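Local atomic coordinates of putative nucleoside-diphosphate-sugar epimerase (Staphylococcus aureus subsp. aureus, PDB entry 3E48), a protein that is of unknown function but is probably a nucleoside-diphosphate-sugar epimerase-like protein whose Rossmann-type domain probably binds NAD(P). Residues 145-150 with 271-276; 160-165 with 169-174; 179-184 with 195-200; 141-146 with 175-180. One frame throughout, in Å; residues are numbered along the deposited sequence.

Contact 1: residues 145-150 with 271-276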
# COMPACT_ATOMS: atom_id res chain seq x y z
N ASP B 145 -15.31 -19.51 -6.78
CA ASP B 145 -14.84 -20.77 -7.35
C ASP B 145 -14.23 -21.81 -6.40
O ASP B 145 -14.62 -22.98 -6.43
CB ASP B 145 -13.89 -20.47 -8.51
CG ASP B 145 -14.52 -19.58 -9.56
OD1 ASP B 145 -14.84 -18.41 -9.23
OD2 ASP B 145 -14.72 -20.03 -10.70
N PRO B 146 -13.29 -21.41 -5.54
CA PRO B 146 -12.65 -22.34 -4.60
C PRO B 146 -13.62 -23.13 -3.72
O PRO B 146 -13.30 -24.21 -3.23
CB PRO B 146 -11.74 -21.43 -3.78
CG PRO B 146 -11.36 -20.37 -4.77
CD PRO B 146 -12.69 -20.07 -5.42
N LEU B 147 -14.81 -22.58 -3.51
CA LEU B 147 -15.80 -23.24 -2.67
C LEU B 147 -16.26 -24.60 -3.20
O LEU B 147 -16.57 -25.49 -2.43
CB LEU B 147 -17.02 -22.33 -2.47
CG LEU B 147 -16.74 -21.04 -1.69
CD1 LEU B 147 -17.98 -20.17 -1.66
CD2 LEU B 147 -16.29 -21.39 -0.28
N LYS B 148 -16.28 -24.76 -4.52
CA LYS B 148 -16.72 -26.03 -5.09
C LYS B 148 -15.83 -27.22 -4.72
O LYS B 148 -16.31 -28.22 -4.18
CB LYS B 148 -16.85 -25.93 -6.62
CG LYS B 148 -18.05 -25.13 -7.08
CD LYS B 148 -18.22 -25.22 -8.59
CE LYS B 148 -19.52 -24.55 -9.04
NZ LYS B 148 -19.74 -24.65 -10.51
N PRO B 149 -14.51 -27.13 -5.00
CA PRO B 149 -13.62 -28.24 -4.65
C PRO B 149 -13.45 -28.44 -3.15
O PRO B 149 -12.99 -29.49 -2.69
CB PRO B 149 -12.30 -27.84 -5.31
CG PRO B 149 -12.74 -26.99 -6.47
CD PRO B 149 -13.82 -26.15 -5.85
N TYR B 150 -13.84 -27.43 -2.38
CA TYR B 150 -13.71 -27.47 -0.93
C TYR B 150 -14.90 -28.15 -0.26
O TYR B 150 -14.78 -28.68 0.85
CB TYR B 150 -13.52 -26.05 -0.41
CG TYR B 150 -13.21 -25.91 1.06
CD1 TYR B 150 -12.33 -26.78 1.71
CD2 TYR B 150 -13.76 -24.87 1.80
CE1 TYR B 150 -12.01 -26.61 3.05
CE2 TYR B 150 -13.44 -24.69 3.14
CZ TYR B 150 -12.57 -25.55 3.76
OH TYR B 150 -12.26 -25.36 5.09
N GLN B 271 -23.54 -13.32 -10.70
CA GLN B 271 -24.09 -14.62 -10.36
C GLN B 271 -23.99 -14.88 -8.86
O GLN B 271 -22.93 -14.67 -8.26
CB GLN B 271 -23.36 -15.72 -11.12
CG GLN B 271 -24.02 -17.08 -10.96
CD GLN B 271 -23.32 -18.17 -11.75
OE1 GLN B 271 -23.90 -19.23 -12.01
NE2 GLN B 271 -22.07 -17.93 -12.12
N THR B 272 -25.09 -15.33 -8.26
CA THR B 272 -25.13 -15.63 -6.83
C THR B 272 -24.39 -16.93 -6.56
O THR B 272 -24.16 -17.73 -7.47
CB THR B 272 -26.57 -15.84 -6.35
OG1 THR B 272 -27.11 -17.01 -6.98
CG2 THR B 272 -27.43 -14.64 -6.70
N LEU B 273 -24.02 -17.16 -5.30
CA LEU B 273 -23.33 -18.40 -4.96
C LEU B 273 -24.25 -19.60 -5.20
O LEU B 273 -23.82 -20.63 -5.72
CB LEU B 273 -22.88 -18.38 -3.49
CG LEU B 273 -22.22 -19.65 -2.96
CD1 LEU B 273 -21.03 -20.04 -3.84
CD2 LEU B 273 -21.76 -19.42 -1.53
N GLN B 274 -25.52 -19.45 -4.83
CA GLN B 274 -26.51 -20.52 -5.01
C GLN B 274 -26.55 -20.96 -6.48
O GLN B 274 -26.52 -22.15 -6.78
CB GLN B 274 -27.90 -20.03 -4.61
CG GLN B 274 -28.02 -19.42 -3.21
CD GLN B 274 -27.74 -17.93 -3.19
OE1 GLN B 274 -26.60 -17.49 -3.33
NE2 GLN B 274 -28.80 -17.14 -3.01
N SER B 275 -26.61 -19.98 -7.37
CA SER B 275 -26.66 -20.23 -8.80
C SER B 275 -25.36 -20.87 -9.29
O SER B 275 -25.38 -21.80 -10.10
CB SER B 275 -26.89 -18.92 -9.55
OG SER B 275 -26.82 -19.10 -10.95
N PHE B 276 -24.24 -20.37 -8.79
CA PHE B 276 -22.93 -20.88 -9.16
C PHE B 276 -22.78 -22.36 -8.81
O PHE B 276 -22.29 -23.15 -9.61
CB PHE B 276 -21.84 -20.07 -8.46
CG PHE B 276 -20.45 -20.55 -8.74
CD1 PHE B 276 -19.94 -20.56 -10.03
CD2 PHE B 276 -19.64 -21.01 -7.70
CE1 PHE B 276 -18.65 -21.01 -10.29
CE2 PHE B 276 -18.35 -21.47 -7.95
CZ PHE B 276 -17.85 -21.47 -9.25

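Contact 2: residues 160-165 with 169-174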
# COMPACT_ATOMS: atom_id res chain seq x y z
N LEU B 160 -18.28 -25.17 8.75
CA LEU B 160 -17.54 -24.15 8.01
C LEU B 160 -16.64 -23.57 9.10
O LEU B 160 -17.14 -23.06 10.10
CB LEU B 160 -18.50 -23.07 7.49
CG LEU B 160 -17.87 -21.96 6.65
CD1 LEU B 160 -17.33 -22.54 5.35
CD2 LEU B 160 -18.92 -20.89 6.36
N ILE B 161 -15.33 -23.66 8.91
CA ILE B 161 -14.39 -23.20 9.93
C ILE B 161 -13.63 -21.89 9.71
O ILE B 161 -12.75 -21.55 10.51
CB ILE B 161 -13.35 -24.30 10.24
CG1 ILE B 161 -12.50 -24.58 8.99
CG2 ILE B 161 -14.07 -25.57 10.68
CD1 ILE B 161 -11.40 -25.59 9.22
N TYR B 162 -13.94 -21.17 8.64
CA TYR B 162 -13.26 -19.90 8.38
C TYR B 162 -13.29 -19.00 9.61
O TYR B 162 -14.35 -18.69 10.14
CB TYR B 162 -13.91 -19.16 7.21
CG TYR B 162 -13.82 -19.85 5.86
CD1 TYR B 162 -12.62 -20.40 5.41
CD2 TYR B 162 -14.91 -19.87 5.00
CE1 TYR B 162 -12.51 -20.96 4.13
CE2 TYR B 162 -14.82 -20.42 3.73
CZ TYR B 162 -13.62 -20.95 3.30
OH TYR B 162 -13.53 -21.46 2.02
N PRO B 163 -12.11 -18.57 10.09
CA PRO B 163 -12.02 -17.70 11.27
C PRO B 163 -12.34 -16.26 10.88
O PRO B 163 -11.49 -15.38 10.95
CB PRO B 163 -10.58 -17.87 11.71
CG PRO B 163 -9.86 -18.02 10.40
CD PRO B 163 -10.77 -18.97 9.64
N ALA B 164 -13.59 -16.04 10.48
CA ALA B 164 -14.03 -14.72 10.05
C ALA B 164 -14.99 -14.06 11.02
O ALA B 164 -15.61 -13.05 10.69
CB ALA B 164 -14.67 -14.82 8.66
N GLY B 165 -15.12 -14.62 12.21
CA GLY B 165 -16.03 -14.05 13.20
C GLY B 165 -17.43 -13.86 12.65
O GLY B 165 -17.96 -14.73 11.96
N ILE B 169 -18.31 -11.24 4.10
CA ILE B 169 -17.30 -11.22 3.04
C ILE B 169 -17.95 -11.16 1.67
O ILE B 169 -18.86 -11.94 1.37
CB ILE B 169 -16.39 -12.47 3.11
CG1 ILE B 169 -15.55 -12.46 4.39
CG2 ILE B 169 -15.46 -12.52 1.90
CD1 ILE B 169 -14.84 -13.76 4.68
N ASN B 170 -17.48 -10.25 0.83
CA ASN B 170 -18.06 -10.16 -0.50
C ASN B 170 -17.35 -11.13 -1.44
O ASN B 170 -16.12 -11.19 -1.50
CB ASN B 170 -17.98 -8.73 -1.04
CG ASN B 170 -18.80 -8.56 -2.29
OD1 ASN B 170 -18.34 -8.86 -3.39
ND2 ASN B 170 -20.03 -8.08 -2.14
N TYR B 171 -18.17 -11.91 -2.15
CA TYR B 171 -17.72 -12.94 -3.08
C TYR B 171 -18.19 -12.67 -4.50
O TYR B 171 -19.23 -12.06 -4.71
CB TYR B 171 -18.30 -14.29 -2.68
CG TYR B 171 -17.64 -14.98 -1.52
CD1 TYR B 171 -16.58 -15.86 -1.72
CD2 TYR B 171 -18.10 -14.79 -0.22
CE1 TYR B 171 -16.00 -16.54 -0.67
CE2 TYR B 171 -17.53 -15.47 0.85
CZ TYR B 171 -16.48 -16.35 0.62
OH TYR B 171 -15.91 -17.04 1.66
N ILE B 172 -17.43 -13.18 -5.47
CA ILE B 172 -17.76 -13.02 -6.88
C ILE B 172 -17.06 -14.14 -7.68
O ILE B 172 -15.97 -14.59 -7.30
CB ILE B 172 -17.34 -11.62 -7.40
CG1 ILE B 172 -17.76 -11.43 -8.85
CG2 ILE B 172 -15.82 -11.44 -7.25
CD1 ILE B 172 -17.56 -10.02 -9.37
N THR B 173 -17.68 -14.61 -8.76
CA THR B 173 -17.08 -15.68 -9.56
C THR B 173 -15.96 -15.13 -10.44
O THR B 173 -15.92 -13.93 -10.73
CB THR B 173 -18.10 -16.36 -10.51
OG1 THR B 173 -18.55 -15.41 -11.48
CG2 THR B 173 -19.29 -16.90 -9.74
N ARG B 174 -15.06 -16.01 -10.86
CA ARG B 174 -13.99 -15.58 -11.74
C ARG B 174 -14.64 -15.20 -13.06
O ARG B 174 -14.21 -14.25 -13.72
CB ARG B 174 -12.97 -16.70 -11.99
CG ARG B 174 -12.14 -17.07 -10.78
CD ARG B 174 -10.81 -17.68 -11.21
NE ARG B 174 -10.02 -18.08 -10.06
CZ ARG B 174 -10.10 -19.26 -9.46
NH1 ARG B 174 -10.95 -20.17 -9.92
NH2 ARG B 174 -9.36 -19.53 -8.40
O HOH W 1 -13.71 -18.85 0.82

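Contact 3: residues 179-184 with 195-200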
# COMPACT_ATOMS: atom_id res chain seq x y z
N ARG B 179 -15.81 -10.98 -16.96
CA ARG B 179 -16.76 -10.21 -17.77
C ARG B 179 -16.56 -8.71 -17.56
O ARG B 179 -16.63 -7.92 -18.50
CB ARG B 179 -18.21 -10.60 -17.44
CG ARG B 179 -18.56 -12.04 -17.79
CD ARG B 179 -19.94 -12.40 -17.28
NE ARG B 179 -21.00 -11.65 -17.95
CZ ARG B 179 -22.25 -11.58 -17.51
NH1 ARG B 179 -22.61 -12.22 -16.40
NH2 ARG B 179 -23.15 -10.87 -18.18
N GLY B 180 -16.30 -8.32 -16.31
CA GLY B 180 -16.08 -6.91 -16.02
C GLY B 180 -14.80 -6.41 -16.67
O GLY B 180 -14.76 -5.31 -17.22
N VAL B 181 -13.74 -7.22 -16.61
CA VAL B 181 -12.47 -6.84 -17.20
C VAL B 181 -12.60 -6.71 -18.72
O VAL B 181 -12.07 -5.77 -19.32
CB VAL B 181 -11.37 -7.87 -16.84
CG1 VAL B 181 -10.08 -7.57 -17.59
CG2 VAL B 181 -11.10 -7.83 -15.33
N ILE B 182 -13.30 -7.66 -19.34
CA ILE B 182 -13.52 -7.64 -20.79
C ILE B 182 -14.30 -6.38 -21.19
O ILE B 182 -13.98 -5.73 -22.18
CB ILE B 182 -14.32 -8.89 -21.24
CG1 ILE B 182 -13.43 -10.14 -21.16
CG2 ILE B 182 -14.87 -8.69 -22.65
CD1 ILE B 182 -12.26 -10.15 -22.13
N ALA B 183 -15.31 -6.04 -20.39
CA ALA B 183 -16.11 -4.85 -20.68
C ALA B 183 -15.23 -3.60 -20.65
O ALA B 183 -15.41 -2.69 -21.46
CB ALA B 183 -17.24 -4.72 -19.66
N ILE B 184 -14.29 -3.56 -19.71
CA ILE B 184 -13.39 -2.42 -19.61
C ILE B 184 -12.48 -2.37 -20.83
O ILE B 184 -12.33 -1.32 -21.46
CB ILE B 184 -12.53 -2.51 -18.33
CG1 ILE B 184 -13.44 -2.42 -17.11
CG2 ILE B 184 -11.49 -1.39 -18.32
CD1 ILE B 184 -12.72 -2.61 -15.78
N TYR B 195 -12.00 0.80 -10.21
CA TYR B 195 -13.20 -0.03 -10.14
C TYR B 195 -13.13 -1.11 -9.07
O TYR B 195 -12.05 -1.56 -8.68
CB TYR B 195 -13.45 -0.72 -11.48
CG TYR B 195 -13.75 0.22 -12.62
CD1 TYR B 195 -15.00 0.84 -12.73
CD2 TYR B 195 -12.78 0.51 -13.59
CE1 TYR B 195 -15.27 1.73 -13.77
CE2 TYR B 195 -13.05 1.40 -14.62
CZ TYR B 195 -14.30 2.00 -14.71
OH TYR B 195 -14.56 2.90 -15.72
N LEU B 196 -14.30 -1.52 -8.60
CA LEU B 196 -14.41 -2.62 -7.65
C LEU B 196 -15.43 -3.57 -8.25
O LEU B 196 -16.58 -3.19 -8.48
CB LEU B 196 -14.92 -2.14 -6.28
CG LEU B 196 -15.31 -3.27 -5.32
CD1 LEU B 196 -14.12 -4.18 -5.00
CD2 LEU B 196 -15.86 -2.64 -4.04
N LEU B 197 -15.02 -4.79 -8.54
CA LEU B 197 -15.93 -5.78 -9.09
C LEU B 197 -16.37 -6.65 -7.92
O LEU B 197 -15.63 -7.51 -7.45
CB LEU B 197 -15.22 -6.62 -10.17
CG LEU B 197 -14.75 -5.81 -11.39
CD1 LEU B 197 -14.09 -6.74 -12.41
CD2 LEU B 197 -15.95 -5.10 -12.02
N SER B 198 -17.59 -6.38 -7.44
CA SER B 198 -18.14 -7.11 -6.31
C SER B 198 -19.36 -7.95 -6.72
O SER B 198 -20.01 -7.66 -7.73
CB SER B 198 -18.54 -6.13 -5.20
OG SER B 198 -19.53 -5.22 -5.65
N GLY B 199 -19.64 -8.99 -5.95
CA GLY B 199 -20.78 -9.85 -6.25
C GLY B 199 -21.81 -9.76 -5.13
O GLY B 199 -22.70 -8.90 -5.17
N TYR B 200 -21.70 -10.64 -4.14
CA TYR B 200 -22.62 -10.62 -3.01
C TYR B 200 -21.89 -10.83 -1.70
O TYR B 200 -20.94 -11.62 -1.62
CB TYR B 200 -23.70 -11.70 -3.16
CG TYR B 200 -24.50 -11.57 -4.43
CD1 TYR B 200 -24.08 -12.19 -5.61
CD2 TYR B 200 -25.65 -10.77 -4.48
CE1 TYR B 200 -24.77 -12.02 -6.80
CE2 TYR B 200 -26.35 -10.59 -5.67
CZ TYR B 200 -25.90 -11.22 -6.83
OH TYR B 200 -26.57 -11.02 -8.01

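Contact 4: residues 141-146 with 175-180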
# COMPACT_ATOMS: atom_id res chain seq x y z
N ALA B 141 -13.33 -8.76 -5.68
CA ALA B 141 -13.74 -9.35 -4.41
C ALA B 141 -13.21 -10.78 -4.36
O ALA B 141 -12.46 -11.18 -5.25
CB ALA B 141 -15.27 -9.33 -4.29
N MSE B 142 -13.60 -11.55 -3.35
CA MSE B 142 -13.12 -12.93 -3.18
C MSE B 142 -13.75 -13.96 -4.13
O MSE B 142 -14.96 -14.02 -4.28
CB MSE B 142 -13.33 -13.38 -1.73
CG MSE B 142 -12.62 -14.68 -1.37
SE MSE B 142 -12.92 -15.23 0.48
CE MSE B 142 -11.97 -13.80 1.39
N TYR B 143 -12.91 -14.78 -4.77
CA TYR B 143 -13.42 -15.80 -5.69
C TYR B 143 -14.39 -16.79 -5.04
O TYR B 143 -14.13 -17.30 -3.96
CB TYR B 143 -12.28 -16.64 -6.28
CG TYR B 143 -11.21 -15.89 -7.03
CD1 TYR B 143 -11.54 -15.00 -8.05
CD2 TYR B 143 -9.86 -16.13 -6.76
CE1 TYR B 143 -10.55 -14.36 -8.79
CE2 TYR B 143 -8.87 -15.50 -7.50
CZ TYR B 143 -9.22 -14.62 -8.51
OH TYR B 143 -8.23 -14.01 -9.24
N MSE B 144 -15.49 -17.07 -5.73
CA MSE B 144 -16.46 -18.05 -5.24
C MSE B 144 -15.98 -19.44 -5.64
O MSE B 144 -16.23 -20.42 -4.93
CB MSE B 144 -17.83 -17.86 -5.90
CG MSE B 144 -18.70 -16.79 -5.32
SE MSE B 144 -20.35 -16.68 -6.33
CE MSE B 144 -21.02 -15.05 -5.52
N ASP B 145 -15.31 -19.51 -6.78
CA ASP B 145 -14.84 -20.77 -7.35
C ASP B 145 -14.23 -21.81 -6.40
O ASP B 145 -14.62 -22.98 -6.43
CB ASP B 145 -13.89 -20.47 -8.51
CG ASP B 145 -14.52 -19.58 -9.56
OD1 ASP B 145 -14.84 -18.41 -9.23
OD2 ASP B 145 -14.72 -20.03 -10.70
N PRO B 146 -13.29 -21.41 -5.54
CA PRO B 146 -12.65 -22.34 -4.60
C PRO B 146 -13.62 -23.13 -3.72
O PRO B 146 -13.30 -24.21 -3.23
CB PRO B 146 -11.74 -21.43 -3.78
CG PRO B 146 -11.36 -20.37 -4.77
CD PRO B 146 -12.69 -20.07 -5.42
N ASN B 175 -15.67 -15.94 -13.46
CA ASN B 175 -16.36 -15.64 -14.70
C ASN B 175 -16.85 -14.19 -14.71
O ASN B 175 -16.68 -13.48 -15.70
CB ASN B 175 -17.55 -16.58 -14.90
CG ASN B 175 -18.36 -16.24 -16.15
OD1 ASN B 175 -17.83 -16.27 -17.26
ND2 ASN B 175 -19.63 -15.91 -15.96
N ASP B 176 -17.45 -13.75 -13.60
CA ASP B 176 -17.94 -12.38 -13.52
C ASP B 176 -16.82 -11.34 -13.48
O ASP B 176 -16.96 -10.24 -14.04
CB ASP B 176 -18.87 -12.20 -12.32
CG ASP B 176 -20.24 -12.82 -12.54
OD1 ASP B 176 -20.62 -13.06 -13.71
OD2 ASP B 176 -20.96 -13.06 -11.55
N ILE B 177 -15.71 -11.67 -12.83
CA ILE B 177 -14.59 -10.73 -12.79
C ILE B 177 -14.12 -10.57 -14.23
O ILE B 177 -13.91 -9.45 -14.70
CB ILE B 177 -13.44 -11.28 -11.93
CG1 ILE B 177 -13.84 -11.25 -10.46
CG2 ILE B 177 -12.16 -10.46 -12.17
CD1 ILE B 177 -12.89 -11.98 -9.55
N ALA B 178 -13.99 -11.69 -14.93
CA ALA B 178 -13.55 -11.66 -16.32
C ALA B 178 -14.51 -10.85 -17.18
O ALA B 178 -14.07 -10.10 -18.06
CB ALA B 178 -13.40 -13.07 -16.86
N ARG B 179 -15.81 -10.98 -16.96
CA ARG B 179 -16.76 -10.21 -17.77
C ARG B 179 -16.56 -8.71 -17.56
O ARG B 179 -16.63 -7.92 -18.50
CB ARG B 179 -18.21 -10.60 -17.44
CG ARG B 179 -18.56 -12.04 -17.79
CD ARG B 179 -19.94 -12.40 -17.28
NE ARG B 179 -21.00 -11.65 -17.95
CZ ARG B 179 -22.25 -11.58 -17.51
NH1 ARG B 179 -22.61 -12.22 -16.40
NH2 ARG B 179 -23.15 -10.87 -18.18
N GLY B 180 -16.30 -8.32 -16.31
CA GLY B 180 -16.08 -6.91 -16.02
C GLY B 180 -14.80 -6.41 -16.67
O GLY B 180 -14.76 -5.31 -17.22
O HOH W 2 -16.36 -18.64 -12.53

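Contact 1: residues 145-150 with 271-276
Asp145 and Phe276 bring the two backbones closest, their CA atoms 8.3 Å apart, where the loop leading into helix 147-157 meets the short helix 273-277 near the C-terminus. The central feature is a cation-pi contact, one of the contacts through which the Rossmann-type fold meets a late helix of the chain. Phe276 has its CG anti to the backbone N (chi1 177°), which carries the ring across to 145-150. Over one face lies Lys148, whose extended chain spends its methylenes on the aromatic carbons. Lys148 CE sits 3.6 Å from the centroid of the Phe276 ring as a CH-pi partner, and Lys148 NZ stays over the same face at 4.0 Å from the centroid, 18° off the normal. A lysine suits this place because its aliphatic stem can pack against a buried ring while its charged end reaches a polar partner. Asp145 meets the ring obliquely, CA lying 3.6 Å from Phe276 CE2. OD2 of its carboxylate stays beside the ring, 3.7 Å from Phe276 CZ, the planes 55° apart, while OD1 accepts from Arg174 N. Next to this ring contact, Leu147 and Leu273 cross at about a right angle, methyl CD1 against methyl CD1 at 3.8 Å. Both also touch Leu207, so helix 204-215 completes this apolar patch. Thr272 is the N-cap of helix 273-277: its OG1 accepts from Ser275 N at 3.0 Å, closing the first turn from which Phe276 projects. Besides covering the ring, Lys148 NZ makes a weak hydrogen bond to Phe276 O, 3.1 Å away.

Contact 2: residues 160-165 with 169-174
Ala164 and Ile169 touch through single methyl groups, CB of the alanine lying 4.1 Å from CD1 of the isoleucine. Alanine suits the loop here because its short methyl meets the end of the long isoleucine branch without demanding more space. Next to this pair, Tyr162 and Tyr171 approach each other at a slant, and the nearest atoms are Tyr162 CE2 and Tyr171 OH at 4.1 Å. A shared water links the two phenols, though one of its bonds is weak. Tyr171 OH lies 3.0 Å from this water, which sits in the plane of its ring, at the edge. The weak bond is the one between Tyr162 OH and the water, 2.9 Å. Tyrosine fits both places: each ring joins the apolar packing while its hydroxyl meets the water in a buried setting.

What positions these groups lies in the next shell. In Tyr162, CG is anti to the carbonyl carbon (chi1 -65°), which sends the ring toward strand 168-172, where it also stacks with Tyr247. An inverse gamma turn centred on Pro163 bends the backbone between Tyr162 and Ala164, so both side chains face the strand, and Tyr221 OH hydrogen-bonds to the carbonyls of Tyr162 and Gly165. Helix 204-215 borders the whole cluster: Met204 touches Tyr162, Ala164 and Ile169, and Leu207 touches Tyr171. The loop 160-165 thus runs between helix 226-231, met by Pro163, and strand 168-172, which is paired in the sheet with strand 134-143 (parallel) and strand 194-203 (antiparallel).

Contact 3: residues 179-184 with 195-200
Helix 174-186 packs here against strand 194-203 of the central sheet through Gly180, Val181 and Ile184 on one side and Tyr195 and Leu197 on the other. The segment axes approach to 10.0 Å, with an angle of 147° between their directions. Gly180 and Leu197 mark the point of nearest backbone approach, CA to CA 7.0 Å. Having no side chain, Gly180 lets Leu197 CD1 lie over the bare helix backbone, 4.1 Å from Gly180 CA. Leu197 CD1 also reaches Val181 CG2, at 4.3 Å, a looser touch. Such apolar packing of helix on sheet is the layered alpha/beta arrangement of Rossmann-type domains, and this sheet face continues into strand 134-143, whose Val138 touches both Leu197 and Ile184. One turn further along the helix, Ile184 and Tyr195 run alongside one another, pointing opposite ways. Ile184 CD1, extended from CB along CG1 (chi2 175°), lies 3.8 Å from Tyr195 CD2. Tyrosine serves doubly at this partly exposed place, since its ring carbons pack on the isoleucine while OH hydrogen-bonds to Thr190 O. Leu265 of helix 261-266 also packs against Ile184.

Contact 4: residues 141-146 with 175-180
Two torsions bring Ile177 and Tyr143 together: chi2 of Ile177, 170°, stretches CD1 out to the strand, and chi1 of Tyr143, -58°, sets its ring beside the backbone N, where the methyl can reach it. The side chains cross at about a right angle. Ile177 CD1 comes to the edge of the Tyr143 ring, near its plane, 3.4 Å from Tyr143 CE1 and 3.6 Å from Tyr143 CD1, a tight fit. An isoleucine suits the spot because its longer branch spans the gap between helix and strand, where the CA atoms of Ala141 and Ile177 are still 8.5 Å apart. The tyrosine ring is held by other neighbours as well, with Arg174 making a cation-pi contact and Leu12 of helix 11-22 packing on it. At the start of helix 174-186 a water joins the segments, donating to Asp145 OD2 at 2.8 Å and accepting from Asn175 N at 2.9 Å. It thereby occupies an amide of the first turn, while Thr173 OG1, the N-cap, bonds to Asp176 N. The arrangement, the end of a sheet strand packed against the first turns of a helix, belongs to the helix-on-sheet layering of a Rossmann-type fold.

How the contacts relate
Contacts 3 and 4 are nearest, with centres about 8 Å apart, and both use helix 174-186: contact 4 its first turns against strand 134-143, contact 3 its later turns against strand 194-203. Contact 2 joins the loop 160-165 to strand 168-172, which pairs with both of those strands; its centre lies about 13 Å from contact 4 and 18 Å from contact 3. Contact 1, about 10 Å from contact 4, shares Asp145 and Pro146 with it and closes the longest loop, enclosing contacts 2 and 3 along the chain. Together they connect the last strands of the Rossmann-type sheet with the helices between them and with the late helix 273-277.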